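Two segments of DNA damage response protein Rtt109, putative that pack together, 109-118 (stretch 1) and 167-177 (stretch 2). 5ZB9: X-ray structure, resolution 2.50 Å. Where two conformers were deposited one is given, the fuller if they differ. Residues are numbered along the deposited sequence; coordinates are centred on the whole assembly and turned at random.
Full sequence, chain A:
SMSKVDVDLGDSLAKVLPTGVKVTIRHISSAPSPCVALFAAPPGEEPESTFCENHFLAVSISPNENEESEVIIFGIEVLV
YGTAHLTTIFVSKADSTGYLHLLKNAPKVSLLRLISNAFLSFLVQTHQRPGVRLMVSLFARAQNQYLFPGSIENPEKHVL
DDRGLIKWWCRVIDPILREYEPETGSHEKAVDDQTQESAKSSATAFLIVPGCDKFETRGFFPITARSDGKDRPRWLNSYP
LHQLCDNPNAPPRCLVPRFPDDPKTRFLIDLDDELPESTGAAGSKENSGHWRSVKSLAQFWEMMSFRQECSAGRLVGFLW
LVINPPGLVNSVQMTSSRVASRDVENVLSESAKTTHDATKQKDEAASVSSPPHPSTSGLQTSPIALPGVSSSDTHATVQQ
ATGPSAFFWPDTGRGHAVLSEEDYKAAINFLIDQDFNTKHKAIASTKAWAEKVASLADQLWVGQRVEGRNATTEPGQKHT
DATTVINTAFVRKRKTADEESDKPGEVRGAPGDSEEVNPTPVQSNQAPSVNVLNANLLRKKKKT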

ATOM      1  N   VAL A 109       8.258 -14.306 -15.897  1.00 87.43           N
ATOM      2  CA  VAL A 109       7.446 -13.875 -14.757  1.00 79.80           C
ATOM      3  C   VAL A 109       7.712 -12.396 -14.492  1.00 69.72           C
ATOM      4  O   VAL A 109       8.837 -11.927 -14.677  1.00 71.77           O
ATOM      5  CB  VAL A 109       7.741 -14.700 -13.482  1.00 77.11           C
ATOM      6  CG1 VAL A 109       7.173 -16.114 -13.608  1.00 80.03           C
ATOM      7  CG2 VAL A 109       9.239 -14.734 -13.201  1.00 64.59           C
ATOM      8  N   SER A 110       6.681 -11.651 -14.095  1.00 54.24           N
ATOM      9  CA  SER A 110       6.877 -10.233 -13.828  1.00 46.34           C
ATOM     10  C   SER A 110       7.768 -10.107 -12.603  1.00 39.28           C
ATOM     11  O   SER A 110       7.328 -10.338 -11.475  1.00 39.20           O
ATOM     12  CB  SER A 110       5.538  -9.491 -13.617  1.00 59.44           C
ATOM     13  OG  SER A 110       5.696  -8.064 -13.553  1.00 32.96           O
ATOM     14  N   LEU A 111       9.032  -9.770 -12.838  1.00 37.34           N
ATOM     15  CA  LEU A 111       9.950  -9.472 -11.752  1.00 35.43           C
ATOM     16  C   LEU A 111       9.381  -8.375 -10.877  1.00 29.23           C
ATOM     17  O   LEU A 111       9.516  -8.417  -9.658  1.00 30.03           O
ATOM     18  CB  LEU A 111      11.317  -9.052 -12.288  1.00 40.06           C
ATOM     19  CG  LEU A 111      12.144 -10.186 -12.878  1.00 52.54           C
ATOM     20  CD1 LEU A 111      13.473  -9.657 -13.399  1.00 53.30           C
ATOM     21  CD2 LEU A 111      12.345 -11.273 -11.830  1.00 41.63           C
ATOM     22  N   LEU A 112       8.737  -7.393 -11.501  1.00 25.80           N
ATOM     23  CA  LEU A 112       8.180  -6.285 -10.744  1.00 26.94           C
ATOM     24  C   LEU A 112       7.074  -6.777  -9.807  1.00 25.99           C
ATOM     25  O   LEU A 112       6.956  -6.294  -8.677  1.00 25.36           O
ATOM     26  CB  LEU A 112       7.664  -5.193 -11.676  1.00 26.49           C
ATOM     27  CG  LEU A 112       8.664  -4.678 -12.716  1.00 28.08           C
ATOM     28  CD1 LEU A 112       8.183  -3.373 -13.325  1.00 26.24           C
ATOM     29  CD2 LEU A 112      10.059  -4.516 -12.122  1.00 31.71           C
ATOM     30  N   ARG A 113       6.290  -7.757 -10.250  1.00 23.67           N
ATOM     31  CA  ARG A 113       5.255  -8.317  -9.384  1.00 23.86           C
ATOM     32  C   ARG A 113       5.899  -9.048  -8.215  1.00 25.11           C
ATOM     33  O   ARG A 113       5.486  -8.882  -7.070  1.00 25.54           O
ATOM     34  CB  ARG A 113       4.322  -9.263 -10.151  1.00 27.46           C
ATOM     35  CG  ARG A 113       3.249  -9.918  -9.268  1.00 25.25           C
ATOM     36  CD  ARG A 113       2.254 -10.786 -10.056  1.00 31.19           C
ATOM     37  NE  ARG A 113       2.892 -11.863 -10.818  1.00 33.16           N
ATOM     38  CZ  ARG A 113       3.453 -12.944 -10.280  1.00 38.40           C
ATOM     39  NH1 ARG A 113       3.467 -13.111  -8.962  1.00 39.14           N
ATOM     40  NH2 ARG A 113       4.011 -13.861 -11.060  1.00 45.74           N
ATOM     41  N   LEU A 114       6.924  -9.845  -8.505  1.00 30.28           N
ATOM     42  CA  LEU A 114       7.623 -10.612  -7.472  1.00 24.61           C
ATOM     43  C   LEU A 114       8.266  -9.708  -6.423  1.00 25.17           C
ATOM     44  O   LEU A 114       8.177  -9.967  -5.216  1.00 23.89           O
ATOM     45  CB  LEU A 114       8.678 -11.513  -8.107  1.00 24.57           C
ATOM     46  CG  LEU A 114       8.101 -12.715  -8.856  1.00 33.42           C
ATOM     47  CD1 LEU A 114       9.210 -13.535  -9.480  1.00 32.68           C
ATOM     48  CD2 LEU A 114       7.267 -13.564  -7.908  1.00 27.47           C
ATOM     49  N   ILE A 115       8.900  -8.638  -6.892  1.00 19.47           N
ATOM     50  CA  ILE A 115       9.531  -7.678  -6.005  1.00 21.24           C
ATOM     51  C   ILE A 115       8.506  -6.999  -5.093  1.00 22.45           C
ATOM     52  O   ILE A 115       8.690  -6.968  -3.875  1.00 23.81           O
ATOM     53  CB  ILE A 115      10.309  -6.615  -6.806  1.00 26.75           C
ATOM     54  CG1 ILE A 115      11.490  -7.264  -7.528  1.00 22.77           C
ATOM     55  CG2 ILE A 115      10.797  -5.502  -5.889  1.00 22.05           C
ATOM     56  CD1 ILE A 115      12.205  -6.333  -8.466  1.00 27.25           C
ATOM     57  N   SER A 116       7.432  -6.472  -5.681  1.00 19.32           N
ATOM     58  CA  SER A 116       6.378  -5.794  -4.923  1.00 21.51           C
ATOM     59  C   SER A 116       5.757  -6.695  -3.852  1.00 20.96           C
ATOM     60  O   SER A 116       5.502  -6.259  -2.736  1.00 18.64           O
ATOM     61  CB  SER A 116       5.276  -5.305  -5.869  1.00 21.63           C
ATOM     62  OG  SER A 116       5.810  -4.517  -6.915  1.00 23.66           O
ATOM     63  N   ASN A 117       5.495  -7.941  -4.233  1.00 20.76           N
ATOM     64  CA  ASN A 117       4.999  -8.993  -3.352  1.00 18.39           C
ATOM     65  C   ASN A 117       5.958  -9.217  -2.174  1.00 23.47           C
ATOM     66  O   ASN A 117       5.554  -9.217  -1.009  1.00 26.45           O
ATOM     67  CB  ASN A 117       4.817 -10.275  -4.189  1.00 27.24           C
ATOM     68  CG  ASN A 117       4.158 -11.421  -3.432  1.00 27.05           C
ATOM     69  OD1 ASN A 117       4.242 -11.531  -2.214  1.00 31.89           O
ATOM     70  ND2 ASN A 117       3.513 -12.301  -4.177  1.00 33.36           N
ATOM     71  N   ALA A 118       7.237  -9.390  -2.489  1.00 24.05           N
ATOM     72  CA  ALA A 118       8.253  -9.666  -1.484  1.00 21.62           C
ATOM     73  C   ALA A 118       8.424  -8.506  -0.516  1.00 20.10           C
ATOM     74  O   ALA A 118       8.525  -8.714   0.688  1.00 24.72           O
ATOM     75  CB  ALA A 118       9.584  -9.993  -2.158  1.00 20.05           C
ATOM     76  N   LYS A 167      -5.942  -5.510 -11.948  1.00 19.11           N
ATOM     77  CA  LYS A 167      -5.685  -6.949 -11.948  1.00 19.38           C
ATOM     78  C   LYS A 167      -4.274  -7.250 -11.469  1.00 20.62           C
ATOM     79  O   LYS A 167      -4.051  -8.233 -10.757  1.00 20.05           O
ATOM     80  CB  LYS A 167      -5.897  -7.554 -13.332  1.00 19.21           C
ATOM     81  CG  LYS A 167      -7.342  -7.560 -13.766  1.00 25.23           C
ATOM     82  CD  LYS A 167      -7.504  -8.113 -15.173  1.00 29.31           C
ATOM     83  CE  LYS A 167      -8.897  -7.786 -15.709  1.00 45.09           C
ATOM     84  NZ  LYS A 167      -9.175  -8.375 -17.052  1.00 54.61           N
ATOM     85  N   TRP A 168      -3.328  -6.395 -11.848  1.00 19.95           N
ATOM     86  CA  TRP A 168      -1.924  -6.593 -11.485  1.00 19.73           C
ATOM     87  C   TRP A 168      -1.744  -6.536  -9.968  1.00 19.19           C
ATOM     88  O   TRP A 168      -1.140  -7.424  -9.368  1.00 17.85           O
ATOM     89  CB  TRP A 168      -1.045  -5.540 -12.174  1.00 19.63           C
ATOM     90  CG  TRP A 168       0.439  -5.756 -12.037  1.00 23.62           C
ATOM     91  CD1 TRP A 168       1.231  -6.562 -12.810  1.00 18.88           C
ATOM     92  CD2 TRP A 168       1.316  -5.141 -11.076  1.00 19.37           C
ATOM     93  NE1 TRP A 168       2.540  -6.488 -12.385  1.00 20.06           N
ATOM     94  CE2 TRP A 168       2.618  -5.624 -11.326  1.00 14.30           C
ATOM     95  CE3 TRP A 168       1.124  -4.234 -10.032  1.00 16.36           C
ATOM     96  CZ2 TRP A 168       3.715  -5.226 -10.576  1.00 19.98           C
ATOM     97  CZ3 TRP A 168       2.222  -3.836  -9.281  1.00 17.78           C
ATOM     98  CH2 TRP A 168       3.500  -4.331  -9.559  1.00 20.60           C
ATOM     99  N   TRP A 169      -2.292  -5.497  -9.352  1.00 16.75           N
ATOM    100  CA  TRP A 169      -2.163  -5.312  -7.914  1.00 19.00           C
ATOM    101  C   TRP A 169      -2.856  -6.418  -7.130  1.00 18.02           C
ATOM    102  O   TRP A 169      -2.384  -6.814  -6.072  1.00 17.80           O
ATOM    103  CB  TRP A 169      -2.708  -3.944  -7.498  1.00 18.88           C
ATOM    104  CG  TRP A 169      -1.691  -2.852  -7.646  1.00 20.92           C
ATOM    105  CD1 TRP A 169      -1.753  -1.777  -8.485  1.00 19.36           C
ATOM    106  CD2 TRP A 169      -0.445  -2.746  -6.947  1.00 18.41           C
ATOM    107  NE1 TRP A 169      -0.632  -1.003  -8.337  1.00 21.26           N
ATOM    108  CE2 TRP A 169       0.184  -1.573  -7.397  1.00 21.19           C
ATOM    109  CE3 TRP A 169       0.192  -3.528  -5.977  1.00 17.25           C
ATOM    110  CZ2 TRP A 169       1.421  -1.159  -6.906  1.00 23.41           C
ATOM    111  CZ3 TRP A 169       1.412  -3.120  -5.494  1.00 14.62           C
ATOM    112  CH2 TRP A 169       2.019  -1.950  -5.960  1.00 20.08           C
ATOM    113  N   CYS A 170      -3.966  -6.929  -7.646  1.00 19.69           N
ATOM    114  CA  CYS A 170      -4.599  -8.074  -6.995  1.00 20.16           C
ATOM    115  C   CYS A 170      -3.686  -9.303  -7.044  1.00 20.95           C
ATOM    116  O   CYS A 170      -3.632 -10.062  -6.077  1.00 22.39           O
ATOM    117  CB  CYS A 170      -5.955  -8.377  -7.628  1.00 18.90           C
ATOM    118  SG  CYS A 170      -7.183  -7.081  -7.315  1.00 19.42           S
ATOM    119  N   ARG A 171      -2.945  -9.483  -8.142  1.00 18.44           N
ATOM    120  CA  ARG A 171      -2.029 -10.613  -8.265  0.50 18.16           C
ATOM    121  C   ARG A 171      -0.829 -10.444  -7.338  1.00 17.80           C
ATOM    122  O   ARG A 171      -0.227 -11.416  -6.907  1.00 21.60           O
ATOM    123  CB  ARG A 171      -1.570 -10.783  -9.717  0.50 20.33           C
ATOM    124  CG  ARG A 171      -2.639 -11.349 -10.656  0.50 20.07           C
ATOM    125  CD  ARG A 171      -2.062 -11.657 -12.035  0.50 22.46           C
ATOM    126  NE  ARG A 171      -1.591 -10.447 -12.705  0.50 24.66           N
ATOM    127  CZ  ARG A 171      -2.262  -9.803 -13.654  0.50 19.14           C
ATOM    128  NH1 ARG A 171      -1.755  -8.704 -14.191  0.50 15.30           N
ATOM    129  NH2 ARG A 171      -3.437 -10.263 -14.068  0.50 21.63           N
ATOM    130  N   VAL A 172      -0.485  -9.201  -7.024  1.00 19.96           N
ATOM    131  CA  VAL A 172       0.575  -8.929  -6.058  1.00 21.09           C
ATOM    132  C   VAL A 172       0.123  -9.343  -4.659  1.00 22.50           C
ATOM    133  O   VAL A 172       0.865  -9.965  -3.892  1.00 24.04           O
ATOM    134  CB  VAL A 172       0.958  -7.434  -6.037  1.00 20.03           C
ATOM    135  CG1 VAL A 172       1.813  -7.112  -4.822  1.00 13.63           C
ATOM    136  CG2 VAL A 172       1.660  -7.033  -7.333  1.00 18.62           C
ATOM    137  N   ILE A 173      -1.114  -8.982  -4.346  1.00 20.54           N
ATOM    138  CA  ILE A 173      -1.710  -9.216  -3.039  1.00 20.48           C
ATOM    139  C   ILE A 173      -2.080 -10.692  -2.802  1.00 22.08           C
ATOM    140  O   ILE A 173      -1.942 -11.197  -1.688  1.00 18.72           O
ATOM    141  CB  ILE A 173      -2.957  -8.298  -2.880  1.00 23.29           C
ATOM    142  CG1 ILE A 173      -2.490  -6.857  -2.669  1.00 22.31           C
ATOM    143  CG2 ILE A 173      -3.880  -8.749  -1.748  1.00 13.46           C
ATOM    144  CD1 ILE A 173      -1.487  -6.716  -1.557  1.00 24.84           C
ATOM    145  N   ASP A 174      -2.521 -11.383  -3.853  1.00 22.12           N
ATOM    146  CA  ASP A 174      -3.065 -12.742  -3.715  1.00 21.83           C
ATOM    147  C   ASP A 174      -2.167 -13.716  -2.924  1.00 21.56           C
ATOM    148  O   ASP A 174      -2.655 -14.380  -2.014  1.00 23.56           O
ATOM    149  CB  ASP A 174      -3.383 -13.329  -5.099  1.00 19.28           C
ATOM    150  CG  ASP A 174      -4.362 -14.495  -5.036  1.00 22.53           C
ATOM    151  OD1 ASP A 174      -5.351 -14.413  -4.279  1.00 25.73           O
ATOM    152  OD2 ASP A 174      -4.153 -15.496  -5.745  1.00 24.31           O
ATOM    153  N   PRO A 175      -0.856 -13.801  -3.245  1.00 25.75           N
ATOM    154  CA  PRO A 175      -0.039 -14.756  -2.480  1.00 21.59           C
ATOM    155  C   PRO A 175       0.170 -14.350  -1.023  1.00 24.86           C
ATOM    156  O   PRO A 175       0.357 -15.218  -0.167  1.00 29.44           O
ATOM    157  CB  PRO A 175       1.297 -14.759  -3.230  1.00 19.75           C
ATOM    158  CG  PRO A 175       0.984 -14.234  -4.576  1.00 20.28           C
ATOM    159  CD  PRO A 175      -0.088 -13.216  -4.356  1.00 22.56           C
ATOM    160  N   ILE A 176       0.149 -13.053  -0.739  1.00 21.56           N
ATOM    161  CA  ILE A 176       0.230 -12.612   0.645  1.00 25.94           C
ATOM    162  C   ILE A 176      -1.016 -13.069   1.374  1.00 28.10           C
ATOM    163  O   ILE A 176      -0.940 -13.663   2.451  1.00 28.89           O
ATOM    164  CB  ILE A 176       0.349 -11.094   0.769  1.00 22.48           C
ATOM    165  CG1 ILE A 176       1.506 -10.584  -0.079  1.00 25.06           C
ATOM    166  CG2 ILE A 176       0.533 -10.697   2.222  1.00 16.76           C
ATOM    167  CD1 ILE A 176       1.756  -9.106   0.077  1.00 25.23           C
ATOM    168  N   LEU A 177      -2.160 -12.783   0.754  1.00 26.15           N
ATOM    169  CA  LEU A 177      -3.470 -13.162   1.264  1.00 22.57           C
ATOM    170  C   LEU A 177      -3.517 -14.645   1.619  1.00 26.82           C
ATOM    171  O   LEU A 177      -4.004 -15.023   2.678  1.00 25.59           O
ATOM    172  CB  LEU A 177      -4.552 -12.825   0.225  1.00 18.32           C
ATOM    173  CG  LEU A 177      -5.944 -13.469   0.337  1.00 19.50           C
ATOM    174  CD1 LEU A 177      -6.717 -12.979   1.545  1.00 15.38           C
ATOM    175  CD2 LEU A 177      -6.741 -13.230  -0.938  1.00 18.46           C
TER
HETATM  176  O   HOH W   1       2.690 -11.857  -6.658  1.00 28.63           O

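Residues 111-118 and 167-177 form two helices whose axes cross at -47° and approach to 8.8 Å. No direct hydrogen bond joins them; contact rests on van der Waals packing and one bridging water. At the start of stretch 2, Trp168 points its CA-to-CB bond sideways, but its indole reaches the first turn of the partner helix. Ser110 OG, which caps that helix through a weak bond from Arg113 N, lies at the ring edge, 3.7 Å from Trp168 NE1. Leu112 CB packs 4.1 Å from Trp168 CZ2, and Ser116 OG comes within 3.5 Å of Trp168 CH2 while donating to Leu112 O, so its proton is spent within its own helix. Trp169, its CA-to-CB bond pointing away, adds a slight contact, Trp169 CZ3 to Ser116 CB at 4.5 Å.

One turn on, Arg171 CB meets Arg113 CD at 3.8 Å, an aliphatic contact between basic side chains. The Arg171 carbonyl receives a hydrogen bond from water 1, which accepts from Arg113 NH1 and Asn117 ND2 (2.7 Å each), linking the helices. Val172 sits where the backbones come closest, its CA 5.2 Å from Asn117 CA; its methyls CG2 and CG1 lie 3.8 Å from Arg113 CG and 4.0 Å from Ser116 CB. At the kink, Pro175 CG abuts Asn117 ND2 at 3.2 Å, and Ile176 CG1 packs 3.6 Å from Asn117 OD1.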